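Local coordinates for DUF1460 domain-containing protein (Legionella pneumophila subsp. pneumophila, PDB 2IM9) that is functionally uncharacterised but probably hydrolyses amide bonds, perhaps in cell-wall peptidoglycan, as an N-acetylmuramoyl-L-alanine amidase-like protein of the papain-like peptidase clan, at residues L71-G75 with F85-R89; S267-F271 with F281-S285. All coordinates share one frame. Residue numbers count along the deposited sequence, not the author numbering.

The two contacts follow one another along the chain: contact 1 is closed between helices 53-63 and 95-107, well before the hairpin of contact 2 begins. Their centres lie about 17 Å apart and their nearest atoms about 7 Å apart, so they do not touch. Helix 95-107 joins them. Ser73 and Leu74 of contact 1 rest on Thr97 near its start, while His268 and Leu269 of contact 2 reach Cys95 and Asp96. A helix headed by a cysteine and set against a sheet strand carrying a histidine is consistent with the papain-like clan; contact 1 then belongs to the loop leading into that helix, and contact 2 to the sheet beside it.

Contact 1: residues L71-G75 with F85-R89; sequences LGSLG and FPRYR
Two non-regular segments of a single long loop, between helices 53-63 and 95-107, meet in a buried contact of backbone and side chains. They cross steeply and come closest at one end, Gly75 beside Phe85 (CA-CA 4.2 Å) and Leu74 beside Pro86 (CA-CA 5.2 Å), without forming strands, and bury 360 Å² between them. The first segment turns at Gly72, whose phi/psi of 62/54 is left-handed, passes Ser73 (-63/-31) and extends through Leu74. At Gly75 (-136/-148) a CB would clash with Phe85 N. The second segment is extended at Phe85 and Pro86, bends at Arg87 (-73/-27) and is extended again at Tyr88 and Arg89.

Gly75 N donates to Pro86 O at 2.9 Å, and Pro86 O also receives a CA-H...O contact from Leu74 CA at 3.2 Å. Leu74 (chi1 m, chi2 t) places CD1 3.5 Å from Arg87 O and CD2 3.5 Å from Tyr88 CA and 3.8 Å from Arg89 CD. Phe85 presents its ring edge to Ser73 O, with CD2 3.4 Å from that oxygen, and makes a cation-pi contact with Arg189. Arg89, with chi1 p, chi2 t and chi3 m, reaches back so that NH1 donates to Ser73 O at 2.9 Å, while its NE forms a salt bridge with Asp91. Just ahead of helix 95-107 the contact closes the loop on itself, Asp94 binding Ser73 N and Thr97 touching Ser73 and Leu74.

Backbone carbonyls, rather than opposed charges, thus provide the polar links between the segments, and one guanidinium ties a main-chain oxygen to Asp91.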
loop_
_atom_site.group_PDB
_atom_site.type_symbol
_atom_site.label_atom_id
_atom_site.label_comp_id
_atom_site.label_asym_id
_atom_site.label_seq_id
_atom_site.Cartn_x
_atom_site.Cartn_y
_atom_site.Cartn_z
ATOM N N LEU A 71 -6.899 3.755 -10.760
ATOM C CA LEU A 71 -5.887 2.716 -10.848
ATOM C C LEU A 71 -4.535 3.329 -11.205
ATOM O O LEU A 71 -4.448 4.110 -12.152
ATOM C CB LEU A 71 -6.274 1.705 -11.920
ATOM C CG LEU A 71 -5.306 0.541 -12.084
ATOM C CD1 LEU A 71 -5.202 -0.270 -10.797
ATOM C CD2 LEU A 71 -5.740 -0.326 -13.265
ATOM N N GLY A 72 -3.493 2.993 -10.442
ATOM C CA GLY A 72 -2.140 3.510 -10.735
ATOM C C GLY A 72 -2.103 5.032 -10.627
ATOM O O GLY A 72 -1.707 5.727 -11.559
ATOM N N SER A 73 -2.531 5.546 -9.481
ATOM C CA SER A 73 -2.767 6.986 -9.296
ATOM C C SER A 73 -1.526 7.864 -9.447
ATOM O O SER A 73 -1.639 9.029 -9.832
ATOM C CB SER A 73 -3.368 7.239 -7.913
ATOM O OG SER A 73 -4.786 7.032 -7.929
ATOM N N LEU A 74 -0.361 7.317 -9.088
ATOM C CA LEU A 74 0.875 8.111 -8.999
ATOM C C LEU A 74 1.953 7.589 -9.923
ATOM O O LEU A 74 1.997 6.389 -10.244
ATOM C CB LEU A 74 1.413 8.099 -7.554
ATOM C CG LEU A 74 0.451 8.665 -6.497
ATOM C CD1 LEU A 74 1.105 8.720 -5.096
ATOM C CD2 LEU A 74 0.005 10.056 -6.918
ATOM N N GLY A 75 2.843 8.493 -10.318
ATOM C CA GLY A 75 4.034 8.137 -11.076
ATOM C C GLY A 75 5.260 8.858 -10.529
ATOM O O GLY A 75 5.377 9.102 -9.316
ATOM N N PHE A 85 2.736 10.376 -14.464
ATOM C CA PHE A 85 1.651 10.642 -13.520
ATOM C C PHE A 85 2.209 11.392 -12.290
ATOM O O PHE A 85 3.429 11.343 -12.023
ATOM C CB PHE A 85 0.971 9.334 -13.110
ATOM C CG PHE A 85 -0.272 9.018 -13.901
ATOM C CD1 PHE A 85 -0.258 9.053 -15.306
ATOM C CD2 PHE A 85 -1.468 8.732 -13.250
ATOM C CE1 PHE A 85 -1.401 8.779 -16.043
ATOM C CE2 PHE A 85 -2.635 8.442 -13.991
ATOM C CZ PHE A 85 -2.583 8.460 -15.397
ATOM N N PRO A 86 1.333 12.101 -11.557
ATOM C CA PRO A 86 1.801 12.990 -10.491
ATOM C C PRO A 86 2.495 12.223 -9.367
ATOM O O PRO A 86 2.219 11.040 -9.139
ATOM C CB PRO A 86 0.522 13.634 -9.943
ATOM C CG PRO A 86 -0.621 12.909 -10.560
ATOM C CD PRO A 86 -0.138 12.089 -11.706
ATOM N N ARG A 87 3.373 12.918 -8.651
ATOM C CA ARG A 87 4.069 12.335 -7.508
ATOM C C ARG A 87 3.185 12.156 -6.276
ATOM O O ARG A 87 3.442 11.284 -5.423
ATOM C CB ARG A 87 5.271 13.219 -7.174
ATOM C CG ARG A 87 6.340 13.034 -8.238
ATOM C CD ARG A 87 7.383 14.123 -8.174
ATOM N NE ARG A 87 6.828 15.396 -8.617
ATOM C CZ ARG A 87 7.532 16.510 -8.690
ATOM N NH1 ARG A 87 8.818 16.478 -8.330
ATOM N NH2 ARG A 87 6.949 17.626 -9.125
ATOM N N TYR A 88 2.162 13.003 -6.178
ATOM C CA TYR A 88 1.125 12.916 -5.139
ATOM C C TYR A 88 -0.104 13.697 -5.626
ATOM O O TYR A 88 -0.007 14.546 -6.524
ATOM C CB TYR A 88 1.607 13.490 -3.798
ATOM C CG TYR A 88 2.239 14.859 -3.951
ATOM C CD1 TYR A 88 1.465 16.024 -3.853
ATOM C CD2 TYR A 88 3.611 14.982 -4.208
ATOM C CE1 TYR A 88 2.038 17.294 -4.010
ATOM C CE2 TYR A 88 4.204 16.229 -4.363
ATOM C CZ TYR A 88 3.413 17.384 -4.267
ATOM O OH TYR A 88 4.004 18.615 -4.424
ATOM N N ARG A 89 -1.259 13.372 -5.062
ATOM C CA ARG A 89 -2.509 14.010 -5.469
ATOM C C ARG A 89 -3.570 13.818 -4.408
ATOM O O ARG A 89 -3.446 12.936 -3.545
ATOM C CB ARG A 89 -2.990 13.429 -6.807
ATOM C CG ARG A 89 -3.390 11.960 -6.734
ATOM C CD ARG A 89 -3.400 11.315 -8.101
ATOM N NE ARG A 89 -4.365 11.959 -9.021
ATOM C CZ ARG A 89 -4.511 11.639 -10.311
ATOM N NH1 ARG A 89 -3.757 10.703 -10.868
ATOM N NH2 ARG A 89 -5.414 12.286 -11.067
#

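Contact 2: residues S267-F271 with F281-S285; sequences SHLGF and FRQAS
Phe281 enters with chi1 t, its ring packing against strand 267-271: CE1 lies 3.5 Å from Gly270 N and CE2 3.7 Å from His268 ND1. Phe281 CA makes a CA-H...O contact with Phe271 O at 3.4 Å. Arg282 forms the antiparallel hydrogen-bonded pair with Phe271 (CA-CA 5.1 Å): Arg282 N to Phe271 O 2.8 Å, Phe271 N to Arg282 O 2.9 Å. With chi1 and chi2 t and chi3 m, Arg282 NE forms a salt bridge with Asp293. These strands, 264-275 and 278-285, form a beta hairpin in the antiparallel sheet, with segment axes 4.6 Å apart at 130°. Gln283 sits opposite Gly270 (CA-CA 4.5 Å), where a CB on the glycine would clash with Gln283 CB; Gln283 NE2 curls back to Phe281 O at 3.3 Å. At Ala284 the strands splay, and a water bridges Leu269 O (2.7 Å) and Ala284 N (3.1 Å). His268, chi1 t, rests on Cys95, as a papain-like Cys-His pair might, and its NE2 bonds weakly to Ala284 O at 3.4 Å.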
loop_
_atom_site.group_PDB
_atom_site.type_symbol
_atom_site.label_atom_id
_atom_site.label_comp_id
_atom_site.label_asym_id
_atom_site.label_seq_id
_atom_site.Cartn_x
_atom_site.Cartn_y
_atom_site.Cartn_z
ATOM N N SER A 267 -2.640 -8.757 -2.568
ATOM C CA SER A 267 -3.559 -8.304 -3.628
ATOM C C SER A 267 -4.226 -6.967 -3.315
ATOM O O SER A 267 -4.764 -6.296 -4.222
ATOM C CB SER A 267 -4.638 -9.368 -3.873
ATOM O OG SER A 267 -5.297 -9.710 -2.661
ATOM N N HIS A 268 -4.178 -6.558 -2.048
ATOM C CA HIS A 268 -4.874 -5.352 -1.599
ATOM C C HIS A 268 -4.411 -4.952 -0.199
ATOM O O HIS A 268 -3.820 -5.754 0.535
ATOM C CB HIS A 268 -6.399 -5.606 -1.590
ATOM C CG HIS A 268 -7.225 -4.369 -1.449
ATOM N ND1 HIS A 268 -8.293 -4.278 -0.581
ATOM C CD2 HIS A 268 -7.150 -3.173 -2.080
ATOM C CE1 HIS A 268 -8.831 -3.069 -0.670
ATOM N NE2 HIS A 268 -8.159 -2.383 -1.577
ATOM N N LEU A 269 -4.651 -3.691 0.148
ATOM C CA LEU A 269 -4.341 -3.211 1.495
ATOM C C LEU A 269 -5.124 -1.981 1.873
ATOM O O LEU A 269 -5.737 -1.332 1.022
ATOM C CB LEU A 269 -2.831 -3.005 1.699
ATOM C CG LEU A 269 -2.160 -1.796 1.037
ATOM C CD1 LEU A 269 -0.777 -1.610 1.648
ATOM C CD2 LEU A 269 -2.014 -2.034 -0.424
ATOM N N GLY A 270 -5.094 -1.656 3.159
ATOM C CA GLY A 270 -5.862 -0.523 3.691
ATOM C C GLY A 270 -5.591 -0.434 5.180
ATOM O O GLY A 270 -4.665 -1.092 5.685
ATOM N N PHE A 271 -6.403 0.351 5.888
ATOM C CA PHE A 271 -6.219 0.561 7.319
ATOM C C PHE A 271 -7.310 -0.101 8.144
ATOM O O PHE A 271 -8.460 -0.221 7.685
ATOM C CB PHE A 271 -6.246 2.058 7.653
ATOM C CG PHE A 271 -5.113 2.840 7.050
ATOM C CD1 PHE A 271 -3.836 2.766 7.586
ATOM C CD2 PHE A 271 -5.328 3.650 5.937
ATOM C CE1 PHE A 271 -2.778 3.492 7.030
ATOM C CE2 PHE A 271 -4.279 4.383 5.372
ATOM C CZ PHE A 271 -2.998 4.305 5.922
ATOM N N PHE A 281 -12.441 -1.681 7.695
ATOM C CA PHE A 281 -11.345 -1.740 6.738
ATOM C C PHE A 281 -11.532 -0.506 5.871
ATOM O O PHE A 281 -12.498 -0.396 5.104
ATOM C CB PHE A 281 -11.456 -3.035 5.941
ATOM C CG PHE A 281 -10.329 -3.299 4.996
ATOM C CD1 PHE A 281 -8.999 -2.991 5.329
ATOM C CD2 PHE A 281 -10.584 -3.965 3.799
ATOM C CE1 PHE A 281 -7.957 -3.300 4.454
ATOM C CE2 PHE A 281 -9.528 -4.279 2.919
ATOM C CZ PHE A 281 -8.225 -3.941 3.252
ATOM N N ARG A 282 -10.631 0.455 6.043
ATOM C CA ARG A 282 -10.718 1.714 5.308
ATOM C C ARG A 282 -9.734 1.660 4.152
ATOM O O ARG A 282 -8.541 1.525 4.359
ATOM C CB ARG A 282 -10.403 2.885 6.235
ATOM C CG ARG A 282 -10.522 4.256 5.557
ATOM C CD ARG A 282 -10.431 5.354 6.610
ATOM N NE ARG A 282 -11.648 5.423 7.420
ATOM C CZ ARG A 282 -11.734 6.084 8.568
ATOM N NH1 ARG A 282 -10.680 6.729 9.057
ATOM N NH2 ARG A 282 -12.885 6.097 9.234
ATOM N N GLN A 283 -10.243 1.718 2.922
ATOM C CA GLN A 283 -9.369 1.525 1.759
ATOM C C GLN A 283 -9.946 2.120 0.498
ATOM O O GLN A 283 -11.129 2.449 0.446
ATOM C CB GLN A 283 -8.997 0.042 1.518
ATOM C CG GLN A 283 -9.938 -0.976 2.089
ATOM C CD GLN A 283 -11.210 -1.165 1.268
ATOM O OE1 GLN A 283 -11.165 -1.600 0.106
ATOM N NE2 GLN A 283 -12.355 -0.904 1.897
ATOM N N ALA A 284 -9.074 2.296 -0.487
ATOM C CA ALA A 284 -9.457 2.758 -1.809
ATOM C C ALA A 284 -9.869 1.509 -2.569
ATOM O O ALA A 284 -9.044 0.611 -2.813
ATOM C CB ALA A 284 -8.280 3.466 -2.484
ATOM N N SER A 285 -11.155 1.456 -2.903
ATOM C CA SER A 285 -11.790 0.255 -3.420
ATOM C C SER A 285 -12.172 0.393 -4.887
ATOM O O SER A 285 -12.952 1.277 -5.238
ATOM C CB SER A 285 -13.044 -0.034 -2.589
ATOM O OG SER A 285 -13.839 -1.043 -3.190
HETATM O O HOH W 1 -6.274 1.272 0.417
#